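Local coordinates for protein UDP-N-acetylglucosamine 4,6-dehydratase (Vibrio fischeri, PDB 3PVZ) that binds NAD in a Rossmann-type domain and probably acts as a lyase, a 4,6-dehydratase of UDP-N-acetylglucosamine, at residues A[179-191]-A[345-358]. Sequence-based numbering, arbitrary orientation.
Sequences KRIMEMFLMRKSE and NDSLYQQELLELFE. With NAD (nicotinamide-adenine-dinucleotide), chain E.
Ile-181 and Phe-357 meet where helix 174-189 of the NAD-binding Rossmann-type fold, whose Lys-179 NZ donates to both hydroxyl oxygens, O2D and O3D, of the nicotinamide ribose, is crossed by helix 351-367, near the C-terminus, the helical segments running at 122° to each other. In the conformer given, Ile-181 lays CG2 over the face of the Phe-357 ring, 4.1 Å from its centroid, while Phe-379 of helix 372-382 also packs on Ile-181. On the flank facing the loop that precedes helix 351-367, Glu-183 extends its carboxylate to the Asx turn of Asn-345. Asn-345 ND2 gives a short hydrogen bond to OE2 of Glu-183 (2.6 Å), which accepts it on its anti lone pair, the one directed away from OE1. Met-184 sets CB against Leu-354 CD2, and the same methyl sits over one face of Phe-185, displaced toward the rim; Val-142 of helix 131-154 also packs on this ring. The selenomethionine Met-187 holds CG anti to its carbonyl carbon (chi1 -74°), against Ser-347 O, and the bends at chi2 and chi3 bring SE and CE to Asn-345 ND2. Arg-188 crosses Tyr-349 at about a right angle, with CB 3.8 Å from the ring centroid. Leu-354 CD1 covers one face of its guanidinium, over the centre, and the edge is turned to two acceptors: NH2 bonds to Gln-351 OE1 in the guanidinium plane (2.8 Å), and NH1 makes a weak, salt-bridging bond to Glu-358 OE2 (3.3 Å). At the end of the segment, Tyr-349 OH donates to Glu-191 OE1 at 2.7 Å, meeting the carboxylate on its syn side, 32° out of plane.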
loop_
_atom_site.group_PDB
_atom_site.type_symbol
_atom_site.label_atom_id
_atom_site.label_comp_id
_atom_site.label_asym_id
_atom_site.label_seq_id
_atom_site.Cartn_x
_atom_site.Cartn_y
_atom_site.Cartn_z
ATOM N N LYS A 179 5.359 -5.416 17.106
ATOM C CA LYS A 179 6.289 -4.301 17.359
ATOM C C LYS A 179 7.110 -4.580 18.643
ATOM O O LYS A 179 8.266 -4.173 18.751
ATOM C CB LYS A 179 5.567 -2.945 17.470
ATOM C CG LYS A 179 4.659 -2.516 16.273
ATOM C CD LYS A 179 5.456 -1.868 15.134
ATOM C CE LYS A 179 4.530 -1.127 14.115
ATOM N NZ LYS A 179 4.089 0.208 14.596
ATOM N N ARG A 180 6.534 -5.262 19.621
ATOM C CA ARG A 180 7.278 -5.587 20.834
ATOM C C ARG A 180 8.348 -6.635 20.558
ATOM O O ARG A 180 9.436 -6.580 21.119
ATOM C CB ARG A 180 6.341 -6.080 21.939
ATOM C CG ARG A 180 7.063 -6.508 23.195
ATOM C CD ARG A 180 7.809 -5.352 23.884
ATOM N NE ARG A 180 8.597 -5.900 24.980
ATOM C CZ ARG A 180 9.907 -6.138 24.954
ATOM N NH1 ARG A 180 10.652 -5.807 23.892
ATOM N NH2 ARG A 180 10.478 -6.670 26.033
ATOM N N ILE A 181 8.034 -7.597 19.695
ATOM C CA ILE A 181 9.016 -8.610 19.322
ATOM C C ILE A 181 10.106 -7.941 18.477
ATOM O O ILE A 181 11.293 -8.207 18.664
ATOM C CB ILE A 181 8.368 -9.819 18.580
ATOM C CG1 ILE A 181 7.462 -10.587 19.531
ATOM C CG2 ILE A 181 9.435 -10.738 17.996
ATOM C CD1 ILE A 181 6.309 -11.287 18.854
HETATM N N MSE A 182 9.710 -7.043 17.599
HETATM C CA MSE A 182 10.682 -6.292 16.807
HETATM C C MSE A 182 11.750 -5.597 17.658
HETATM O O MSE A 182 12.930 -5.635 17.328
HETATM C CB MSE A 182 9.987 -5.222 15.987
HETATM C CG MSE A 182 10.956 -4.433 15.094
HETATM SE SE MSE A 182 10.406 -2.583 15.011
HETATM C CE MSE A 182 9.009 -2.831 13.873
ATOM N N GLU A 183 11.294 -4.929 18.717
ATOM C CA GLU A 183 12.156 -4.231 19.692
ATOM C C GLU A 183 13.221 -5.170 20.295
ATOM O O GLU A 183 14.363 -4.766 20.528
ATOM C CB GLU A 183 11.294 -3.651 20.820
ATOM C CG GLU A 183 12.056 -2.858 21.883
ATOM C CD GLU A 183 11.172 -2.311 23.020
ATOM O OE1 GLU A 183 10.167 -2.959 23.400
ATOM O OE2 GLU A 183 11.521 -1.235 23.562
HETATM N N MSE A 184 12.868 -6.411 20.519
HETATM C CA MSE A 184 13.855 -7.407 20.998
HETATM C C MSE A 184 14.973 -7.584 19.950
HETATM O O MSE A 184 16.170 -7.548 20.273
HETATM C CB MSE A 184 13.186 -8.750 21.236
HETATM C CG MSE A 184 12.144 -8.744 22.318
HETATM SE SE MSE A 184 11.242 -10.473 22.452
HETATM C CE MSE A 184 9.932 -10.052 23.812
ATOM N N PHE A 185 14.575 -7.737 18.689
ATOM C CA PHE A 185 15.540 -7.870 17.600
ATOM C C PHE A 185 16.372 -6.620 17.472
ATOM O O PHE A 185 17.553 -6.704 17.167
ATOM C CB PHE A 185 14.860 -8.210 16.244
ATOM C CG PHE A 185 14.472 -9.657 16.108
ATOM C CD1 PHE A 185 15.364 -10.577 15.598
ATOM C CD2 PHE A 185 13.248 -10.102 16.579
ATOM C CE1 PHE A 185 15.029 -11.929 15.505
ATOM C CE2 PHE A 185 12.888 -11.436 16.511
ATOM C CZ PHE A 185 13.776 -12.365 15.955
ATOM N N LEU A 186 15.727 -5.468 17.639
ATOM C CA LEU A 186 16.377 -4.159 17.607
ATOM C C LEU A 186 17.425 -4.053 18.741
ATOM O O LEU A 186 18.475 -3.514 18.572
ATOM C CB LEU A 186 15.351 -3.070 17.859
ATOM C CG LEU A 186 14.828 -2.149 16.782
ATOM C CD1 LEU A 186 14.306 -2.915 15.595
ATOM C CD2 LEU A 186 13.756 -1.195 17.392
HETATM N N MSE A 187 17.082 -4.530 19.920
HETATM C CA MSE A 187 18.001 -4.459 21.025
HETATM C C MSE A 187 19.242 -5.271 20.691
HETATM O O MSE A 187 20.320 -4.839 21.025
HETATM C CB MSE A 187 17.367 -4.907 22.354
HETATM C CG MSE A 187 16.378 -3.935 23.001
HETATM SE SE MSE A 187 16.842 -2.003 23.050
HETATM C CE MSE A 187 15.892 -1.409 21.412
ATOM N N ARG A 188 19.111 -6.424 20.033
ATOM C CA ARG A 188 20.290 -7.223 19.690
ATOM C C ARG A 188 21.145 -6.470 18.705
ATOM O O ARG A 188 22.368 -6.426 18.860
ATOM C CB ARG A 188 19.940 -8.567 19.089
ATOM C CG ARG A 188 21.146 -9.331 18.599
ATOM C CD ARG A 188 20.849 -10.831 18.391
ATOM N NE ARG A 188 19.998 -11.047 17.222
ATOM C CZ ARG A 188 19.601 -12.235 16.801
ATOM N NH1 ARG A 188 18.829 -12.323 15.737
ATOM N NH2 ARG A 188 19.952 -13.348 17.461
ATOM N N LYS A 189 20.506 -5.905 17.688
ATOM C CA LYS A 189 21.223 -5.121 16.657
ATOM C C LYS A 189 21.875 -3.843 17.157
ATOM O O LYS A 189 22.843 -3.370 16.570
ATOM C CB LYS A 189 20.290 -4.758 15.506
ATOM C CG LYS A 189 19.990 -5.934 14.558
ATOM C CD LYS A 189 21.297 -6.528 13.993
ATOM C CE LYS A 189 21.077 -7.546 12.890
ATOM N NZ LYS A 189 20.279 -8.692 13.319
ATOM N N SER A 190 21.327 -3.279 18.223
ATOM C CA SER A 190 21.886 -2.092 18.831
ATOM C C SER A 190 23.207 -2.327 19.553
ATOM O O SER A 190 23.853 -1.370 19.909
ATOM C CB SER A 190 20.906 -1.457 19.802
ATOM O OG SER A 190 20.734 -2.236 20.926
ATOM N N GLU A 191 23.593 -3.582 19.770
ATOM C CA GLU A 191 24.970 -3.911 20.203
ATOM C C GLU A 191 25.998 -3.762 19.056
ATOM O O GLU A 191 27.175 -3.920 19.309
ATOM C CB GLU A 191 25.031 -5.351 20.762
ATOM C CG GLU A 191 24.199 -5.504 22.042
ATOM C CD GLU A 191 23.997 -6.939 22.508
ATOM O OE1 GLU A 191 24.202 -7.868 21.717
ATOM O OE2 GLU A 191 23.582 -7.132 23.677
ATOM N N ASN A 345 15.866 3.718 26.418
ATOM C CA ASN A 345 15.351 2.332 26.423
ATOM C C ASN A 345 16.369 1.394 27.063
ATOM O O ASN A 345 17.543 1.457 26.766
ATOM C CB ASN A 345 15.023 1.850 25.005
ATOM C CG ASN A 345 14.103 0.629 24.980
ATOM O OD1 ASN A 345 13.708 0.102 26.012
ATOM N ND2 ASN A 345 13.724 0.206 23.771
ATOM N N ASP A 346 15.912 0.557 27.973
ATOM C CA ASP A 346 16.731 -0.550 28.465
ATOM C C ASP A 346 16.006 -1.915 28.380
ATOM O O ASP A 346 16.326 -2.791 29.149
ATOM C CB ASP A 346 17.217 -0.268 29.892
ATOM C CG ASP A 346 16.084 0.050 30.836
ATOM O OD1 ASP A 346 14.946 0.261 30.359
ATOM O OD2 ASP A 346 16.320 0.094 32.054
ATOM N N SER A 347 15.074 -2.093 27.430
ATOM C CA SER A 347 14.482 -3.413 27.107
ATOM C C SER A 347 15.590 -4.408 26.855
ATOM O O SER A 347 16.607 -4.027 26.298
ATOM C CB SER A 347 13.662 -3.386 25.795
ATOM O OG SER A 347 12.899 -2.212 25.631
ATOM N N LEU A 348 15.351 -5.678 27.194
ATOM C CA LEU A 348 16.316 -6.788 27.031
ATOM C C LEU A 348 15.921 -7.749 25.913
ATOM O O LEU A 348 14.761 -7.796 25.514
ATOM C CB LEU A 348 16.409 -7.615 28.329
ATOM C CG LEU A 348 16.483 -6.847 29.648
ATOM C CD1 LEU A 348 16.418 -7.751 30.896
ATOM C CD2 LEU A 348 17.751 -6.005 29.627
ATOM N N TYR A 349 16.887 -8.530 25.420
ATOM C CA TYR A 349 16.581 -9.756 24.673
ATOM C C TYR A 349 17.314 -10.993 25.226
ATOM O O TYR A 349 18.323 -10.867 25.921
ATOM C CB TYR A 349 16.927 -9.586 23.209
ATOM C CG TYR A 349 18.394 -9.664 22.915
ATOM C CD1 TYR A 349 18.978 -10.845 22.479
ATOM C CD2 TYR A 349 19.206 -8.559 23.074
ATOM C CE1 TYR A 349 20.335 -10.907 22.219
ATOM C CE2 TYR A 349 20.545 -8.622 22.811
ATOM C CZ TYR A 349 21.093 -9.780 22.382
ATOM O OH TYR A 349 22.420 -9.797 22.168
ATOM N N GLN A 350 16.784 -12.160 24.885
ATOM C CA GLN A 350 17.456 -13.417 25.083
ATOM C C GLN A 350 17.748 -14.066 23.736
ATOM O O GLN A 350 16.856 -14.197 22.902
ATOM C CB GLN A 350 16.564 -14.302 25.920
ATOM C CG GLN A 350 16.264 -13.701 27.288
ATOM C CD GLN A 350 15.762 -14.730 28.231
ATOM O OE1 GLN A 350 16.218 -15.884 28.209
ATOM N NE2 GLN A 350 14.810 -14.348 29.071
ATOM N N GLN A 351 19.005 -14.443 23.505
ATOM C CA GLN A 351 19.415 -15.030 22.234
ATOM C C GLN A 351 18.512 -16.202 21.871
ATOM O O GLN A 351 18.015 -16.297 20.735
ATOM C CB GLN A 351 20.887 -15.464 22.290
ATOM C CG GLN A 351 21.478 -16.061 21.020
ATOM C CD GLN A 351 21.389 -15.177 19.795
ATOM O OE1 GLN A 351 21.297 -13.947 19.886
ATOM N NE2 GLN A 351 21.459 -15.801 18.621
ATOM N N GLU A 352 18.269 -17.057 22.850
ATOM C CA GLU A 352 17.469 -18.249 22.635
ATOM C C GLU A 352 16.057 -18.005 22.151
ATOM O O GLU A 352 15.555 -18.791 21.370
ATOM C CB GLU A 352 17.391 -19.065 23.916
ATOM C CG GLU A 352 18.643 -19.817 24.152
ATOM C CD GLU A 352 18.610 -20.582 25.439
ATOM O OE1 GLU A 352 17.916 -20.113 26.380
ATOM O OE2 GLU A 352 19.283 -21.643 25.509
ATOM N N LEU A 353 15.404 -16.952 22.640
ATOM C CA LEU A 353 14.027 -16.669 22.224
ATOM C C LEU A 353 14.013 -16.082 20.821
ATOM O O LEU A 353 13.074 -16.299 20.070
ATOM C CB LEU A 353 13.332 -15.704 23.186
ATOM C CG LEU A 353 13.029 -16.138 24.620
ATOM C CD1 LEU A 353 11.944 -15.236 25.222
ATOM C CD2 LEU A 353 12.661 -17.635 24.761
ATOM N N LEU A 354 15.027 -15.301 20.477
ATOM C CA LEU A 354 15.153 -14.813 19.088
ATOM C C LEU A 354 15.381 -15.975 18.124
ATOM O O LEU A 354 14.760 -16.052 17.063
ATOM C CB LEU A 354 16.241 -13.746 18.915
ATOM C CG LEU A 354 16.092 -12.477 19.778
ATOM C CD1 LEU A 354 17.057 -11.357 19.337
ATOM C CD2 LEU A 354 14.637 -11.999 19.810
ATOM N N GLU A 355 16.251 -16.891 18.513
ATOM C CA GLU A 355 16.491 -18.050 17.670
ATOM C C GLU A 355 15.243 -18.897 17.518
ATOM O O GLU A 355 14.945 -19.312 16.400
ATOM C CB GLU A 355 17.657 -18.886 18.184
ATOM C CG GLU A 355 19.018 -18.303 17.723
ATOM C CD GLU A 355 20.188 -18.763 18.612
ATOM O OE1 GLU A 355 19.949 -19.573 19.551
ATOM O OE2 GLU A 355 21.337 -18.311 18.356
ATOM N N LEU A 356 14.523 -19.117 18.626
ATOM C CA LEU A 356 13.262 -19.869 18.625
ATOM C C LEU A 356 12.287 -19.294 17.605
ATOM O O LEU A 356 11.732 -20.027 16.784
ATOM C CB LEU A 356 12.610 -19.834 20.015
ATOM C CG LEU A 356 11.306 -20.594 20.252
ATOM C CD1 LEU A 356 11.503 -22.070 20.084
ATOM C CD2 LEU A 356 10.762 -20.338 21.645
ATOM N N PHE A 357 12.116 -17.973 17.662
ATOM C CA PHE A 357 11.168 -17.266 16.820
ATOM C C PHE A 357 11.568 -17.453 15.360
ATOM O O PHE A 357 10.751 -17.810 14.543
ATOM C CB PHE A 357 11.129 -15.784 17.222
ATOM C CG PHE A 357 10.028 -14.989 16.570
ATOM C CD1 PHE A 357 8.742 -15.016 17.082
ATOM C CD2 PHE A 357 10.275 -14.223 15.462
ATOM C CE1 PHE A 357 7.725 -14.282 16.496
ATOM C CE2 PHE A 357 9.253 -13.496 14.863
ATOM C CZ PHE A 357 7.968 -13.543 15.394
ATOM N N GLU A 358 12.835 -17.245 15.037
ATOM C CA GLU A 358 13.293 -17.468 13.658
ATOM C C GLU A 358 13.126 -18.932 13.245
ATOM O O GLU A 358 12.785 -19.211 12.121
ATOM C CB GLU A 358 14.750 -17.084 13.483
ATOM C CG GLU A 358 15.058 -15.609 13.667
ATOM C CD GLU A 358 16.545 -15.345 13.938
ATOM O OE1 GLU A 358 17.231 -16.293 14.410
ATOM O OE2 GLU A 358 17.019 -14.201 13.677
HETATM P PA NAD E . 1.527 4.006 6.507
HETATM O O1A NAD E . 0.572 2.896 6.210
HETATM O O2A NAD E . 1.027 5.289 5.916
HETATM O O5B NAD E . 2.874 3.854 5.676
HETATM C C5B NAD E . 3.560 2.590 5.814
HETATM C C4B NAD E . 4.385 2.511 4.525
HETATM O O4B NAD E . 5.176 1.342 4.463
HETATM C C3B NAD E . 3.437 2.499 3.283
HETATM O O3B NAD E . 3.791 3.507 2.357
HETATM C C2B NAD E . 3.646 1.076 2.715
HETATM O O2B NAD E . 3.379 0.951 1.324
HETATM C C1B NAD E . 5.121 0.883 3.138
HETATM N N9A NAD E . 5.479 -0.527 3.142
HETATM C C8A NAD E . 4.861 -1.520 3.797
HETATM N N7A NAD E . 5.406 -2.663 3.536
HETATM C C5A NAD E . 6.491 -2.411 2.741
HETATM C C6A NAD E . 7.456 -3.205 2.129
HETATM N N6A NAD E . 7.431 -4.551 2.403
HETATM N N1A NAD E . 8.386 -2.652 1.356
HETATM C C2A NAD E . 8.388 -1.343 1.127
HETATM N N3A NAD E . 7.481 -0.566 1.663
HETATM C C4A NAD E . 6.540 -1.053 2.461
HETATM O O3 NAD E . 1.788 4.059 8.094
HETATM P PN NAD E . 2.256 5.463 8.775
HETATM O O1N NAD E . 1.047 6.193 9.336
HETATM O O2N NAD E . 3.145 6.368 8.026
HETATM O O5D NAD E . 2.941 4.853 10.149
HETATM C C5D NAD E . 4.255 4.374 9.907
HETATM C C4D NAD E . 4.817 3.779 11.203
HETATM O O4D NAD E . 4.500 4.649 12.335
HETATM C C3D NAD E . 4.125 2.432 11.508
HETATM O O3D NAD E . 4.960 1.529 12.267
HETATM C C2D NAD E . 2.978 2.845 12.458
HETATM O O2D NAD E . 2.542 1.766 13.297
HETATM C C1D NAD E . 3.659 3.936 13.284
HETATM N N1N NAD E . 2.692 4.824 13.948
HETATM C C2N NAD E . 1.849 5.532 13.185
HETATM C C3N NAD E . 0.933 6.392 13.754
HETATM C C7N NAD E . -0.021 7.157 12.934
HETATM O O7N NAD E . -0.847 7.833 13.543
HETATM N N7N NAD E . -0.035 7.110 11.593
HETATM C C4N NAD E . 0.890 6.525 15.164
HETATM C C5N NAD E . 1.790 5.789 15.916
HETATM C C6N NAD E . 2.685 4.927 15.280
#